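Local structure of receptor-like protein kinase ANXUR1 (Arabidopsis thaliana, 6FIG) at residues A[51-64]-A[140-154]. The protein is a plant receptor-like kinase with a tandem malectin-like ectodomain, which probably senses signals at the cell surface during plant reproduction. Sequence-based numbering, arbitrary orientation.
With CA (calcium ion), chain I; NAG (2-acetamido-2-deoxy-beta-D-glucopyranose), chain C.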
ATOM      1  N   PRO A  51      -4.790  16.744   5.005  1.00 33.85           N
ATOM      2  CA  PRO A  51      -5.467  16.898   6.291  1.00 33.89           C
ATOM      3  C   PRO A  51      -5.522  18.352   6.784  1.00 34.23           C
ATOM      4  O   PRO A  51      -6.027  18.603   7.882  1.00 33.64           O
ATOM      5  CB  PRO A  51      -4.546  16.099   7.222  1.00 32.24           C
ATOM      6  CG  PRO A  51      -3.193  16.388   6.690  1.00 31.39           C
ATOM      7  CD  PRO A  51      -3.359  16.421   5.189  1.00 32.71           C
ATOM      8  N   TYR A  52      -5.029  19.285   5.976  1.00 34.61           N
ATOM      9  CA  TYR A  52      -4.634  20.616   6.449  1.00 34.80           C
ATOM     10  C   TYR A  52      -5.743  21.544   6.967  1.00 35.88           C
ATOM     11  O   TYR A  52      -5.466  22.346   7.849  1.00 36.39           O
ATOM     12  CB  TYR A  52      -3.837  21.345   5.364  1.00 35.45           C
ATOM     13  CG  TYR A  52      -2.581  20.617   4.953  1.00 34.77           C
ATOM     14  CD1 TYR A  52      -1.471  20.575   5.796  1.00 33.93           C
ATOM     15  CD2 TYR A  52      -2.504  19.956   3.724  1.00 35.13           C
ATOM     16  CE1 TYR A  52      -0.319  19.904   5.423  1.00 33.34           C
ATOM     17  CE2 TYR A  52      -1.351  19.285   3.343  1.00 34.38           C
ATOM     18  CZ  TYR A  52      -0.267  19.268   4.191  1.00 33.28           C
ATOM     19  OH  TYR A  52       0.872  18.588   3.839  1.00 32.62           O
ATOM     20  N   MET A  53      -6.969  21.456   6.440  1.00 37.11           N
ATOM     21  CA  MET A  53      -8.014  22.413   6.810  1.00 38.87           C
ATOM     22  C   MET A  53      -8.708  22.099   8.128  1.00 38.07           C
ATOM     23  O   MET A  53      -9.527  22.887   8.582  1.00 38.46           O
ATOM     24  CB  MET A  53      -9.053  22.561   5.688  1.00 41.57           C
ATOM     25  CG  MET A  53      -8.493  23.288   4.476  1.00 43.09           C
ATOM     26  SD  MET A  53      -8.044  25.008   4.814  1.00 44.46           S
ATOM     27  CE  MET A  53      -9.648  25.791   4.901  1.00 47.29           C
ATOM     28  N   THR A  54      -8.382  20.969   8.745  1.00 35.19           N
ATOM     29  CA  THR A  54      -8.975  20.585  10.010  1.00 34.51           C
ATOM     30  C   THR A  54      -7.867  20.344  11.004  1.00 32.57           C
ATOM     31  O   THR A  54      -6.830  19.806  10.645  1.00 31.31           O
ATOM     32  CB  THR A  54      -9.795  19.306   9.841  1.00 34.95           C
ATOM     33  OG1 THR A  54      -9.021  18.349   9.082  1.00 33.98           O
ATOM     34  CG2 THR A  54     -11.086  19.619   9.124  1.00 37.04           C
ATOM     35  N   ALA A  55      -8.093  20.721  12.256  1.00 32.44           N
ATOM     36  CA  ALA A  55      -7.100  20.545  13.296  1.00 30.96           C
ATOM     37  C   ALA A  55      -7.757  20.105  14.571  1.00 30.88           C
ATOM     38  O   ALA A  55      -8.965  20.236  14.743  1.00 31.63           O
ATOM     39  CB  ALA A  55      -6.326  21.839  13.516  1.00 31.33           C
ATOM     40  N   ARG A  56      -6.940  19.554  15.455  1.00 30.02           N
ATOM     41  CA  ARG A  56      -7.303  19.414  16.843  1.00 30.65           C
ATOM     42  C   ARG A  56      -6.474  20.454  17.598  1.00 30.52           C
ATOM     43  O   ARG A  56      -5.289  20.611  17.322  1.00 29.20           O
ATOM     44  CB  ARG A  56      -6.986  18.006  17.328  1.00 29.99           C
ATOM     45  CG  ARG A  56      -7.495  17.747  18.727  1.00 31.08           C
ATOM     46  CD  ARG A  56      -7.454  16.287  19.102  1.00 31.02           C
ATOM     47  NE  ARG A  56      -8.406  15.498  18.324  1.00 31.74           N
ATOM     48  CZ  ARG A  56      -9.718  15.428  18.528  1.00 33.77           C
ATOM     49  NH1 ARG A  56     -10.322  16.121  19.494  1.00 35.04           N
ATOM     50  NH2 ARG A  56     -10.439  14.645  17.729  1.00 35.21           N
ATOM     51  N   ILE A  57      -7.091  21.119  18.567  1.00 31.83           N
ATOM     52  CA  ILE A  57      -6.460  22.196  19.326  1.00 32.33           C
ATOM     53  C   ILE A  57      -6.357  21.747  20.792  1.00 32.36           C
ATOM     54  O   ILE A  57      -7.348  21.293  21.364  1.00 32.54           O
ATOM     55  CB  ILE A  57      -7.298  23.490  19.270  1.00 35.08           C
ATOM     56  CG1 ILE A  57      -7.708  23.848  17.824  1.00 35.75           C
ATOM     57  CG2 ILE A  57      -6.530  24.655  19.894  1.00 36.21           C
ATOM     58  CD1 ILE A  57      -6.565  24.115  16.878  1.00 35.89           C
ATOM     59  N   PHE A  58      -5.156  21.868  21.368  1.00 30.91           N
ATOM     60  CA  PHE A  58      -4.872  21.493  22.751  1.00 30.72           C
ATOM     61  C   PHE A  58      -4.488  22.731  23.546  1.00 31.35           C
ATOM     62  O   PHE A  58      -3.518  23.402  23.213  1.00 30.93           O
ATOM     63  CB  PHE A  58      -3.710  20.484  22.828  1.00 30.29           C
ATOM     64  CG  PHE A  58      -3.891  19.265  21.977  1.00 29.91           C
ATOM     65  CD1 PHE A  58      -4.909  18.376  22.253  1.00 30.80           C
ATOM     66  CD2 PHE A  58      -3.023  19.001  20.917  1.00 29.69           C
ATOM     67  CE1 PHE A  58      -5.075  17.228  21.494  1.00 30.74           C
ATOM     68  CE2 PHE A  58      -3.191  17.853  20.145  1.00 29.17           C
ATOM     69  CZ  PHE A  58      -4.222  16.978  20.436  1.00 29.66           C
ATOM     70  N   THR A  59      -5.230  23.025  24.613  1.00 31.15           N
ATOM     71  CA  THR A  59      -4.866  24.141  25.511  1.00 32.42           C
ATOM     72  C   THR A  59      -4.225  23.674  26.815  1.00 32.11           C
ATOM     73  O   THR A  59      -3.931  24.483  27.685  1.00 33.66           O
ATOM     74  CB  THR A  59      -6.065  25.044  25.789  1.00 34.01           C
ATOM     75  OG1 THR A  59      -7.087  24.275  26.421  1.00 34.73           O
ATOM     76  CG2 THR A  59      -6.590  25.616  24.489  1.00 34.23           C
ATOM     77  N   ALA A  60      -4.018  22.369  26.916  1.00 31.32           N
ATOM     78  CA  ALA A  60      -3.264  21.746  27.998  1.00 31.83           C
ATOM     79  C   ALA A  60      -2.707  20.442  27.410  1.00 30.50           C
ATOM     80  O   ALA A  60      -3.062  20.073  26.285  1.00 29.78           O
ATOM     81  CB  ALA A  60      -4.168  21.502  29.211  1.00 32.91           C
ATOM     82  N   PRO A  61      -1.827  19.744  28.148  1.00 31.16           N
ATOM     83  CA  PRO A  61      -1.224  18.565  27.540  1.00 30.62           C
ATOM     84  C   PRO A  61      -2.234  17.504  27.106  1.00 30.26           C
ATOM     85  O   PRO A  61      -3.325  17.382  27.689  1.00 31.89           O
ATOM     86  CB  PRO A  61      -0.294  18.028  28.640  1.00 31.22           C
ATOM     87  CG  PRO A  61       0.027  19.207  29.464  1.00 32.49           C
ATOM     88  CD  PRO A  61      -1.244  20.031  29.473  1.00 32.53           C
ATOM     89  N   ALA A  62      -1.880  16.769  26.067  1.00 29.88           N
ATOM     90  CA  ALA A  62      -2.726  15.706  25.550  1.00 29.96           C
ATOM     91  C   ALA A  62      -1.840  14.662  24.914  1.00 28.88           C
ATOM     92  O   ALA A  62      -0.765  14.992  24.383  1.00 28.02           O
ATOM     93  CB  ALA A  62      -3.705  16.279  24.533  1.00 30.60           C
ATOM     94  N   THR A  63      -2.269  13.406  24.961  1.00 28.72           N
ATOM     95  CA  THR A  63      -1.468  12.299  24.423  1.00 28.19           C
ATOM     96  C   THR A  63      -2.326  11.421  23.521  1.00 27.84           C
ATOM     97  O   THR A  63      -3.487  11.103  23.865  1.00 28.55           O
ATOM     98  CB  THR A  63      -0.868  11.437  25.557  1.00 29.96           C
ATOM     99  OG1 THR A  63      -0.042  12.256  26.398  1.00 31.22           O
ATOM    100  CG2 THR A  63      -0.042  10.256  24.998  1.00 30.46           C
ATOM    101  N   TYR A  64      -1.749  11.033  22.384  1.00 26.30           N
ATOM    102  CA  TYR A  64      -2.232   9.934  21.559  1.00 26.57           C
ATOM    103  C   TYR A  64      -1.475   8.660  21.931  1.00 27.63           C
ATOM    104  O   TYR A  64      -0.281   8.717  22.237  1.00 28.34           O
ATOM    105  CB  TYR A  64      -1.970  10.171  20.082  1.00 25.19           C
ATOM    106  CG  TYR A  64      -2.715  11.335  19.481  1.00 24.88           C
ATOM    107  CD1 TYR A  64      -3.920  11.148  18.824  1.00 25.41           C
ATOM    108  CD2 TYR A  64      -2.203  12.603  19.552  1.00 24.93           C
ATOM    109  CE1 TYR A  64      -4.591  12.201  18.241  1.00 25.60           C
ATOM    110  CE2 TYR A  64      -2.869  13.681  18.994  1.00 25.27           C
ATOM    111  CZ  TYR A  64      -4.066  13.465  18.336  1.00 25.54           C
ATOM    112  OH  TYR A  64      -4.723  14.517  17.778  1.00 25.83           O
ATOM    113  N   PHE A 140       1.569  16.071  23.205  1.00 25.38           N
ATOM    114  CA  PHE A 140       1.564  17.480  22.864  1.00 25.62           C
ATOM    115  C   PHE A 140       1.480  18.308  24.133  1.00 26.80           C
ATOM    116  O   PHE A 140       0.537  18.159  24.894  1.00 27.83           O
ATOM    117  CB  PHE A 140       0.372  17.815  21.947  1.00 25.60           C
ATOM    118  CG  PHE A 140       0.514  17.273  20.557  1.00 24.64           C
ATOM    119  CD1 PHE A 140       0.256  15.935  20.283  1.00 24.30           C
ATOM    120  CD2 PHE A 140       0.948  18.093  19.499  1.00 24.63           C
ATOM    121  CE1 PHE A 140       0.391  15.423  18.996  1.00 23.43           C
ATOM    122  CE2 PHE A 140       1.082  17.591  18.216  1.00 24.34           C
ATOM    123  CZ  PHE A 140       0.826  16.247  17.955  1.00 23.52           C
ATOM    124  N   THR A 141       2.448  19.185  24.374  1.00 27.37           N
ATOM    125  CA  THR A 141       2.481  20.003  25.572  1.00 28.90           C
ATOM    126  C   THR A 141       2.610  21.474  25.218  1.00 29.60           C
ATOM    127  O   THR A 141       3.690  21.902  24.801  1.00 29.02           O
ATOM    128  CB  THR A 141       3.661  19.638  26.484  1.00 29.52           C
ATOM    129  OG1 THR A 141       3.600  18.251  26.783  1.00 29.10           O
ATOM    130  CG2 THR A 141       3.641  20.466  27.768  1.00 31.63           C
ATOM    131  N   PRO A 142       1.532  22.265  25.386  1.00 30.66           N
ATOM    132  CA  PRO A 142       1.636  23.710  25.188  1.00 32.14           C
ATOM    133  C   PRO A 142       2.752  24.307  26.054  1.00 33.83           C
ATOM    134  O   PRO A 142       2.998  23.822  27.170  1.00 34.53           O
ATOM    135  CB  PRO A 142       0.256  24.227  25.639  1.00 32.99           C
ATOM    136  CG  PRO A 142      -0.652  23.076  25.416  1.00 32.10           C
ATOM    137  CD  PRO A 142       0.158  21.858  25.749  1.00 31.25           C
ATOM    138  N   SER A 143       3.437  25.324  25.545  1.00 35.80           N
ATOM    139  CA  SER A 143       4.498  25.970  26.302  1.00 38.29           C
ATOM    140  C   SER A 143       3.970  26.501  27.644  1.00 41.48           C
ATOM    141  O   SER A 143       2.959  27.186  27.682  1.00 41.33           O
ATOM    142  CB  SER A 143       5.087  27.148  25.525  1.00 39.08           C
ATOM    143  OG  SER A 143       6.007  27.873  26.331  1.00 40.35           O
ATOM    144  N   ASP A 144       4.676  26.190  28.722  1.00 44.38           N
ATOM    145  CA  ASP A 144       4.351  26.747  30.029  1.00 48.41           C
ATOM    146  C   ASP A 144       4.988  28.121  30.264  1.00 51.58           C
ATOM    147  O   ASP A 144       4.901  28.649  31.373  1.00 52.33           O
ATOM    148  CB  ASP A 144       4.691  25.756  31.163  1.00 49.97           C
ATOM    149  CG  ASP A 144       6.195  25.525  31.354  1.00 51.86           C
ATOM    150  OD1 ASP A 144       7.037  26.071  30.606  1.00 51.93           O
ATOM    151  OD2 ASP A 144       6.525  24.770  32.293  1.00 54.88           O
ATOM    152  N   LYS A 145       5.612  28.699  29.236  1.00 52.84           N
ATOM    153  CA  LYS A 145       6.262  30.007  29.352  1.00 56.89           C
ATOM    154  C   LYS A 145       5.398  31.171  28.855  1.00 58.54           C
ATOM    155  O   LYS A 145       5.417  32.243  29.462  1.00 61.17           O
ATOM    156  CB  LYS A 145       7.644  29.959  28.700  1.00 57.81           C
ATOM    157  CG  LYS A 145       8.626  29.189  29.583  1.00 58.91           C
ATOM    158  CD  LYS A 145       9.798  28.578  28.840  1.00 58.76           C
ATOM    159  CE  LYS A 145      10.185  27.225  29.435  1.00 58.43           C
ATOM    160  NZ  LYS A 145      10.399  27.256  30.907  1.00 61.08           N
ATOM    161  N   TYR A 146       4.609  30.955  27.809  1.00 57.03           N
ATOM    162  CA  TYR A 146       3.662  31.956  27.303  1.00 58.40           C
ATOM    163  C   TYR A 146       2.265  31.564  27.749  1.00 59.01           C
ATOM    164  O   TYR A 146       1.917  30.383  27.740  1.00 56.99           O
ATOM    165  CB  TYR A 146       3.757  32.041  25.784  1.00 57.83           C
ATOM    166  CG  TYR A 146       5.184  32.187  25.324  1.00 57.88           C
ATOM    167  CD1 TYR A 146       5.874  33.389  25.501  1.00 60.50           C
ATOM    168  CD2 TYR A 146       5.862  31.119  24.750  1.00 56.25           C
ATOM    169  CE1 TYR A 146       7.196  33.524  25.098  1.00 61.00           C
ATOM    170  CE2 TYR A 146       7.181  31.242  24.342  1.00 56.58           C
ATOM    171  CZ  TYR A 146       7.845  32.440  24.517  1.00 59.01           C
ATOM    172  OH  TYR A 146       9.152  32.554  24.111  1.00 59.83           O
ATOM    173  N   ARG A 147       1.460  32.554  28.127  1.00 60.88           N
ATOM    174  CA  ARG A 147       0.251  32.298  28.923  1.00 61.80           C
ATOM    175  C   ARG A 147      -0.952  31.841  28.086  1.00 58.55           C
ATOM    176  O   ARG A 147      -1.789  31.055  28.570  1.00 58.78           O
ATOM    177  CB  ARG A 147      -0.111  33.537  29.764  1.00 66.82           C
ATOM    178  CG  ARG A 147       1.062  34.202  30.498  1.00 70.59           C
ATOM    179  CD  ARG A 147       2.027  33.220  31.177  1.00 71.70           C
ATOM    180  NE  ARG A 147       3.150  33.903  31.835  1.00 75.56           N
ATOM    181  CZ  ARG A 147       4.280  33.322  32.254  1.00 75.76           C
ATOM    182  NH1 ARG A 147       4.487  32.010  32.098  1.00 74.19           N
ATOM    183  NH2 ARG A 147       5.223  34.066  32.835  1.00 77.83           N
ATOM    184  N   ASP A 148      -1.044  32.353  26.859  1.00 54.26           N
ATOM    185  CA  ASP A 148      -2.035  31.915  25.882  1.00 51.77           C
ATOM    186  C   ASP A 148      -1.401  30.894  24.890  1.00 47.18           C
ATOM    187  O   ASP A 148      -1.880  30.755  23.766  1.00 46.42           O
ATOM    188  CB  ASP A 148      -2.601  33.127  25.106  1.00 54.04           C
ATOM    189  CG  ASP A 148      -3.526  34.002  25.949  1.00 56.87           C
ATOM    190  OD1 ASP A 148      -3.194  35.180  26.164  1.00 59.29           O
ATOM    191  OD2 ASP A 148      -4.599  33.526  26.382  1.00 56.68           O
ATOM    192  N   ALA A 149      -0.346  30.183  25.297  1.00 44.33           N
ATOM    193  CA  ALA A 149       0.249  29.133  24.443  1.00 41.46           C
ATOM    194  C   ALA A 149      -0.719  27.978  24.297  1.00 39.19           C
ATOM    195  O   ALA A 149      -1.314  27.533  25.282  1.00 38.76           O
ATOM    196  CB  ALA A 149       1.564  28.613  25.013  1.00 41.34           C
ATOM    197  N   PHE A 150      -0.875  27.510  23.063  1.00 37.06           N
ATOM    198  CA  PHE A 150      -1.645  26.310  22.771  1.00 35.33           C
ATOM    199  C   PHE A 150      -0.911  25.478  21.713  1.00 33.00           C
ATOM    200  O   PHE A 150      -0.012  25.962  21.016  1.00 33.30           O
ATOM    201  CB  PHE A 150      -3.062  26.670  22.314  1.00 36.08           C
ATOM    202  CG  PHE A 150      -3.119  27.389  20.994  1.00 36.42           C
ATOM    203  CD1 PHE A 150      -3.366  26.691  19.819  1.00 36.02           C
ATOM    204  CD2 PHE A 150      -2.921  28.763  20.926  1.00 38.41           C
ATOM    205  CE1 PHE A 150      -3.411  27.348  18.597  1.00 36.51           C
ATOM    206  CE2 PHE A 150      -2.986  29.431  19.716  1.00 39.05           C
ATOM    207  CZ  PHE A 150      -3.227  28.724  18.547  1.00 38.21           C
ATOM    208  N   ALA A 151      -1.299  24.222  21.618  1.00 30.95           N
ATOM    209  CA  ALA A 151      -0.743  23.309  20.616  1.00 29.28           C
ATOM    210  C   ALA A 151      -1.827  22.978  19.616  1.00 29.18           C
ATOM    211  O   ALA A 151      -3.021  23.088  19.897  1.00 29.82           O
ATOM    212  CB  ALA A 151      -0.204  22.057  21.286  1.00 28.73           C
ATOM    213  N   PHE A 152      -1.419  22.561  18.430  1.00 28.28           N
ATOM    214  CA  PHE A 152      -2.369  22.110  17.424  1.00 28.55           C
ATOM    215  C   PHE A 152      -1.700  21.092  16.545  1.00 26.85           C
ATOM    216  O   PHE A 152      -0.462  20.989  16.506  1.00 26.12           O
ATOM    217  CB  PHE A 152      -2.938  23.282  16.594  1.00 29.48           C
ATOM    218  CG  PHE A 152      -1.980  23.861  15.603  1.00 29.51           C
ATOM    219  CD1 PHE A 152      -0.942  24.693  16.015  1.00 30.16           C
ATOM    220  CD2 PHE A 152      -2.092  23.567  14.250  1.00 29.71           C
ATOM    221  CE1 PHE A 152      -0.039  25.215  15.100  1.00 30.35           C
ATOM    222  CE2 PHE A 152      -1.197  24.086  13.331  1.00 29.80           C
ATOM    223  CZ  PHE A 152      -0.168  24.907  13.751  1.00 30.06           C
ATOM    224  N   ILE A 153      -2.528  20.326  15.853  1.00 26.50           N
ATOM    225  CA  ILE A 153      -2.040  19.299  14.925  1.00 25.75           C
ATOM    226  C   ILE A 153      -3.114  19.117  13.854  1.00 26.31           C
ATOM    227  O   ILE A 153      -4.307  19.093  14.163  1.00 27.50           O
ATOM    228  CB  ILE A 153      -1.738  17.972  15.681  1.00 25.04           C
ATOM    229  CG1 ILE A 153      -1.183  16.879  14.751  1.00 24.63           C
ATOM    230  CG2 ILE A 153      -2.962  17.467  16.450  1.00 25.88           C
ATOM    231  CD1 ILE A 153       0.213  17.150  14.215  1.00 24.21           C
ATOM    232  N   ASN A 154      -2.697  18.994  12.598  1.00 25.46           N
ATOM    233  CA  ASN A 154      -3.643  18.756  11.499  1.00 27.00           C
ATOM    234  C   ASN A 154      -3.679  17.313  11.028  1.00 26.37           C
ATOM    235  O   ASN A 154      -4.734  16.804  10.628  1.00 27.05           O
ATOM    236  CB  ASN A 154      -3.333  19.668  10.332  1.00 27.78           C
ATOM    237  CG  ASN A 154      -3.415  21.124  10.717  1.00 28.86           C
ATOM    238  OD1 ASN A 154      -2.428  21.697  11.165  1.00 28.35           O
ATOM    239  ND2 ASN A 154      -4.595  21.720  10.570  1.00 29.95           N
TER
HETATM  240 CA    CA I 502      -6.920  17.516   9.893  1.00 43.55          CA
HETATM  241  C1  NAG C   1      10.693  30.263  21.538  1.00 41.74           C
HETATM  242  C2  NAG C   1      11.807  30.913  22.345  1.00 44.86           C
HETATM  243  C3  NAG C   1      11.838  32.423  22.125  1.00 47.72           C
HETATM  244  C4  NAG C   1      11.816  32.767  20.639  1.00 47.56           C
HETATM  245  C5  NAG C   1      10.632  32.086  19.964  1.00 44.95           C
HETATM  246  C6  NAG C   1      10.564  32.336  18.459  1.00 43.78           C
HETATM  247  C7  NAG C   1      12.248  29.684  24.431  1.00 45.77           C
HETATM  248  C8  NAG C   1      11.834  29.532  25.864  1.00 47.52           C
HETATM  249  N2  NAG C   1      11.581  30.615  23.749  1.00 45.77           N
HETATM  250  O3  NAG C   1      12.996  32.985  22.747  1.00 49.92           O
HETATM  251  O4  NAG C   1      11.694  34.197  20.526  1.00 52.47           O
HETATM  252  O5  NAG C   1      10.732  30.677  20.173  1.00 41.54           O
HETATM  253  O6  NAG C   1      11.708  31.773  17.813  1.00 43.63           O
HETATM  254  O7  NAG C   1      13.138  29.011  23.958  1.00 45.92           O
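A calcium site closes one end of this contact, where the turn 51-54 meets Asn154, just after residues 151-153 of strand 151-161. Pro51 O, Thr54 O, Thr54 OG1 and Asn154 O all bind the ion. Thr54 suits the place because its hydroxyl, set between its own N and carbonyl carbon (chi1 46°), chelates together with its carbonyl; Ser7 and Cys8 complete the site. Asn154 suits because, besides its backbone ligand, its amide both donates, ND2 to Thr54 O at 2.9 Å from above the carbonyl plane, and accepts, OD1 from Tyr81 N.

Strands 54-58 and 151-153 run antiparallel, with Arg56-Ile153 and Phe58-Ala151 as hydrogen-bonded pairs. Phe58 N reaches Ala151 O at 2.9 Å, almost straight (174°). After the bend at 59-61, Ala62 pairs likewise with Phe140.

Between these strand pairs the flat apolar rings of Phe58 and Phe140 fill the buried interior, an oblique pair with planes at 35°. Phe58 CE2 sits 3.7 Å above one face of the Phe140 ring, toward its rim, and touches Ile153 CG2 at 3.7 Å. Phe140 CE1 meets the rim of Tyr64 at CE2, 3.7 Å away; the Tyr64 hydroxyl bonds to Asp25, which also pairs with Arg56. Ala151 CB lies at the edge of the Phe58 ring, 4.1 Å from Phe58 CB; so small a side chain probably leaves room for the ring.

The segments thus link two sheets of the malectin-like fold: 35-38 flanks 54-58 and 151-161 also pairs with 4-7 and 73-80, opposite the antiparallel sheet of 29-31, 62-67, 135-142 and 95-99.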